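Local coordinates for RING finger protein unkempt homolog (Mus musculus, PDB 5ELH) that binds RNA sequence-specifically through clustered CCCH zinc fingers and represses translation, controlling the early morphology of cortical neurons in the embryo, at residues 91-99 and 129-137. Residues are numbered along the deposited sequence; the frame is centred on the assembly and turned at random.
Sequences YHLRYYKTG and SPVYDIREL
Leu93 O is gripped by two donors: Val131 N across the contact, at 3.2 Å, and Arg128 NH2, just before 129-137. Beside this bond, Leu93 CB packs on Val131 CB at 4.0 Å, and Arg94 CA makes a CA-H...O contact with Val131 O. Arg94 then reaches along 129-137. Its CG is anti to the backbone N (chi1 171°) and the chain bends at chi2 (62°), which carries the guanidinium over to Glu136. The grip is side-on: Arg94 NE bonds Glu136 OE1 and Arg94 NH2 bonds Glu136 OE2, each at 3.0 Å, on the syn side but tilted out of the carboxylate plane. The guanidinium and carboxylate planes are 38° apart, so the salt bridge is twisted rather than flat. The guanidinium lies between two tyrosines. Tyr132 CE1 sits 3.4 Å above the centre of one face, and Tyr95 CE1 covers the rim of the opposite face. Segment 91-99 precedes Cys101, the first zinc ligand of the third CCCH finger in this fragment, and 129-137 follows His122, its last. The contact joins the first turn of helix 134-142, the last helix of the fragment, to the chain ahead of those ligands. With an alanine at Arg94, Glu136 would probably lose its charged mate and a gap would be likely to open between Tyr95 and Tyr132. Pro130 CB lies 3.2 Å from Arg94 O, which is buried without a polar partner. Thr98 CG2 packs against Pro130 CA, while Thr98 OG1 turns back to bond Tyr95 O across a type II beta turn.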
loop_
_atom_site.group_PDB
_atom_site.type_symbol
_atom_site.label_atom_id
_atom_site.label_comp_id
_atom_site.label_asym_id
_atom_site.label_seq_id
_atom_site.Cartn_x
_atom_site.Cartn_y
_atom_site.Cartn_z
ATOM N N TYR A 91 -2.272 -11.099 -12.169
ATOM C CA TYR A 91 -2.190 -10.612 -10.794
ATOM C C TYR A 91 -3.562 -10.605 -10.124
ATOM O O TYR A 91 -3.765 -9.969 -9.089
ATOM C CB TYR A 91 -1.509 -9.243 -10.751
ATOM C CG TYR A 91 -0.083 -9.366 -11.239
ATOM C CD1 TYR A 91 0.219 -9.229 -12.586
ATOM C CD2 TYR A 91 0.944 -9.697 -10.368
ATOM C CE1 TYR A 91 1.501 -9.369 -13.049
ATOM C CE2 TYR A 91 2.227 -9.842 -10.817
ATOM C CZ TYR A 91 2.506 -9.680 -12.164
ATOM O OH TYR A 91 3.792 -9.824 -12.637
ATOM N N HIS A 92 -4.480 -11.355 -10.712
ATOM C CA HIS A 92 -5.825 -11.523 -10.164
ATOM C C HIS A 92 -5.788 -12.435 -8.937
ATOM O O HIS A 92 -4.960 -13.362 -8.853
ATOM C CB HIS A 92 -6.735 -12.131 -11.233
ATOM C CG HIS A 92 -8.195 -11.861 -11.033
ATOM N ND1 HIS A 92 -8.935 -12.443 -10.024
ATOM C CD2 HIS A 92 -9.060 -11.094 -11.738
ATOM C CE1 HIS A 92 -10.187 -12.025 -10.101
ATOM N NE2 HIS A 92 -10.292 -11.217 -11.140
ATOM N N LEU A 93 -6.677 -12.157 -7.988
ATOM C CA LEU A 93 -6.838 -12.978 -6.780
ATOM C C LEU A 93 -7.041 -14.460 -7.097
ATOM O O LEU A 93 -6.599 -15.333 -6.357
ATOM C CB LEU A 93 -8.014 -12.458 -5.944
ATOM C CG LEU A 93 -7.729 -11.178 -5.154
ATOM C CD1 LEU A 93 -9.025 -10.496 -4.726
ATOM C CD2 LEU A 93 -6.847 -11.481 -3.952
ATOM N N ARG A 94 -7.670 -14.730 -8.232
ATOM C CA ARG A 94 -7.973 -16.079 -8.674
ATOM C C ARG A 94 -6.742 -16.872 -9.087
ATOM O O ARG A 94 -6.690 -18.086 -8.895
ATOM C CB ARG A 94 -8.938 -16.014 -9.859
ATOM C CG ARG A 94 -9.189 -17.342 -10.560
ATOM C CD ARG A 94 -9.817 -18.357 -9.624
ATOM N NE ARG A 94 -10.113 -19.608 -10.312
ATOM C CZ ARG A 94 -9.262 -20.619 -10.443
ATOM N NH1 ARG A 94 -8.034 -20.543 -9.933
ATOM N NH2 ARG A 94 -9.645 -21.713 -11.090
ATOM N N TYR A 95 -5.765 -16.187 -9.668
ATOM C CA TYR A 95 -4.667 -16.860 -10.358
ATOM C C TYR A 95 -3.248 -16.556 -9.877
ATOM O O TYR A 95 -2.358 -17.399 -10.030
ATOM C CB TYR A 95 -4.753 -16.574 -11.851
ATOM C CG TYR A 95 -5.887 -17.284 -12.535
ATOM C CD1 TYR A 95 -5.984 -18.668 -12.486
ATOM C CD2 TYR A 95 -6.855 -16.579 -13.242
ATOM C CE1 TYR A 95 -6.998 -19.334 -13.113
ATOM C CE2 TYR A 95 -7.894 -17.242 -13.877
ATOM C CZ TYR A 95 -7.962 -18.620 -13.800
ATOM O OH TYR A 95 -8.965 -19.306 -14.427
ATOM N N TYR A 96 -3.015 -15.385 -9.300
ATOM C CA TYR A 96 -1.655 -14.998 -8.914
ATOM C C TYR A 96 -0.977 -16.050 -8.028
ATOM O O TYR A 96 -1.508 -16.445 -6.992
ATOM C CB TYR A 96 -1.670 -13.639 -8.212
ATOM C CG TYR A 96 -0.320 -13.136 -7.772
ATOM C CD1 TYR A 96 0.661 -12.797 -8.696
ATOM C CD2 TYR A 96 -0.033 -12.976 -6.429
ATOM C CE1 TYR A 96 1.898 -12.330 -8.288
ATOM C CE2 TYR A 96 1.201 -12.510 -6.011
ATOM C CZ TYR A 96 2.157 -12.184 -6.943
ATOM O OH TYR A 96 3.370 -11.721 -6.514
ATOM N N LYS A 97 0.193 -16.500 -8.475
ATOM C CA LYS A 97 1.020 -17.490 -7.763
ATOM C C LYS A 97 0.285 -18.768 -7.360
ATOM O O LYS A 97 0.623 -19.375 -6.339
ATOM C CB LYS A 97 1.649 -16.871 -6.509
ATOM C CG LYS A 97 2.470 -15.614 -6.763
ATOM C CD LYS A 97 3.904 -15.933 -7.004
ATOM C CE LYS A 97 4.687 -14.679 -7.301
ATOM N NZ LYS A 97 6.079 -15.024 -7.650
ATOM N N THR A 98 -0.689 -19.193 -8.162
ATOM C CA THR A 98 -1.448 -20.413 -7.865
ATOM C C THR A 98 -0.891 -21.651 -8.558
ATOM O O THR A 98 -1.305 -22.770 -8.255
ATOM C CB THR A 98 -2.931 -20.265 -8.261
ATOM O OG1 THR A 98 -3.032 -20.004 -9.662
ATOM C CG2 THR A 98 -3.562 -19.132 -7.491
ATOM N N GLY A 99 0.036 -21.446 -9.491
ATOM C CA GLY A 99 0.670 -22.540 -10.201
ATOM C C GLY A 99 2.179 -22.333 -10.276
ATOM O O GLY A 99 2.668 -21.230 -10.015
ATOM N N SER A 129 -3.124 -20.339 -2.366
ATOM C CA SER A 129 -4.361 -20.950 -2.799
ATOM C C SER A 129 -5.127 -19.905 -3.586
ATOM O O SER A 129 -5.071 -18.717 -3.262
ATOM C CB SER A 129 -5.178 -21.404 -1.596
ATOM O OG SER A 129 -4.415 -22.264 -0.767
ATOM N N PRO A 130 -5.829 -20.334 -4.640
ATOM C CA PRO A 130 -6.672 -19.352 -5.314
ATOM C C PRO A 130 -7.768 -18.787 -4.413
ATOM O O PRO A 130 -8.106 -19.375 -3.384
ATOM C CB PRO A 130 -7.273 -20.144 -6.484
ATOM C CG PRO A 130 -6.922 -21.558 -6.263
ATOM C CD PRO A 130 -5.750 -21.604 -5.376
ATOM N N VAL A 131 -8.269 -17.611 -4.784
ATOM C CA VAL A 131 -9.536 -17.098 -4.265
ATOM C C VAL A 131 -10.538 -17.307 -5.392
ATOM O O VAL A 131 -10.272 -16.934 -6.528
ATOM C CB VAL A 131 -9.457 -15.597 -3.923
ATOM C CG1 VAL A 131 -10.856 -15.001 -3.676
ATOM C CG2 VAL A 131 -8.565 -15.373 -2.715
ATOM N N TYR A 132 -11.682 -17.905 -5.080
ATOM C CA TYR A 132 -12.660 -18.244 -6.093
ATOM C C TYR A 132 -13.899 -17.361 -5.958
ATOM O O TYR A 132 -14.320 -17.040 -4.844
ATOM C CB TYR A 132 -13.093 -19.700 -5.931
ATOM C CG TYR A 132 -12.027 -20.747 -6.203
ATOM C CD1 TYR A 132 -11.735 -21.145 -7.499
ATOM C CD2 TYR A 132 -11.356 -21.373 -5.162
ATOM C CE1 TYR A 132 -10.786 -22.124 -7.755
ATOM C CE2 TYR A 132 -10.404 -22.358 -5.409
ATOM C CZ TYR A 132 -10.130 -22.729 -6.707
ATOM O OH TYR A 132 -9.183 -23.698 -6.969
ATOM N N ASP A 133 -14.469 -16.985 -7.098
ATOM C CA ASP A 133 -15.803 -16.369 -7.163
ATOM C C ASP A 133 -16.839 -17.395 -6.666
ATOM O O ASP A 133 -16.761 -18.577 -7.015
ATOM C CB ASP A 133 -16.092 -15.971 -8.613
ATOM C CG ASP A 133 -17.395 -15.205 -8.777
ATOM O OD1 ASP A 133 -18.471 -15.806 -8.581
ATOM O OD2 ASP A 133 -17.346 -14.010 -9.140
ATOM N N ILE A 134 -17.788 -16.952 -5.846
ATOM C CA ILE A 134 -18.807 -17.845 -5.296
ATOM C C ILE A 134 -19.481 -18.663 -6.409
ATOM O O ILE A 134 -19.845 -19.828 -6.200
ATOM C CB ILE A 134 -19.866 -17.079 -4.444
ATOM C CG1 ILE A 134 -20.874 -18.046 -3.794
ATOM C CG2 ILE A 134 -20.592 -16.054 -5.291
ATOM C CD1 ILE A 134 -20.274 -18.967 -2.756
ATOM N N ARG A 135 -19.610 -18.076 -7.597
ATOM C CA ARG A 135 -20.151 -18.808 -8.738
ATOM C C ARG A 135 -19.288 -20.004 -9.111
ATOM O O ARG A 135 -19.811 -21.098 -9.336
ATOM C CB ARG A 135 -20.322 -17.898 -9.946
ATOM C CG ARG A 135 -21.540 -17.019 -9.838
ATOM C CD ARG A 135 -21.510 -15.900 -10.842
ATOM N NE ARG A 135 -20.434 -14.954 -10.564
ATOM C CZ ARG A 135 -20.311 -13.781 -11.169
ATOM N NH1 ARG A 135 -21.191 -13.426 -12.092
ATOM N NH2 ARG A 135 -19.312 -12.976 -10.849
ATOM N N GLU A 136 -17.975 -19.815 -9.167
ATOM C CA GLU A 136 -17.104 -20.919 -9.554
ATOM C C GLU A 136 -17.118 -22.002 -8.477
ATOM O O GLU A 136 -17.065 -23.198 -8.784
ATOM C CB GLU A 136 -15.680 -20.450 -9.841
ATOM C CG GLU A 136 -14.859 -21.537 -10.518
ATOM C CD GLU A 136 -13.443 -21.106 -10.855
ATOM O OE1 GLU A 136 -13.117 -19.912 -10.665
ATOM O OE2 GLU A 136 -12.654 -21.976 -11.298
ATOM N N LEU A 137 -17.209 -21.591 -7.217
ATOM C CA LEU A 137 -17.329 -22.552 -6.126
ATOM C C LEU A 137 -18.571 -23.437 -6.296
ATOM O O LEU A 137 -18.538 -24.632 -5.987
ATOM C CB LEU A 137 -17.356 -21.841 -4.768
ATOM C CG LEU A 137 -16.051 -21.164 -4.336
ATOM C CD1 LEU A 137 -16.264 -20.332 -3.081
ATOM C CD2 LEU A 137 -14.945 -22.196 -4.098
#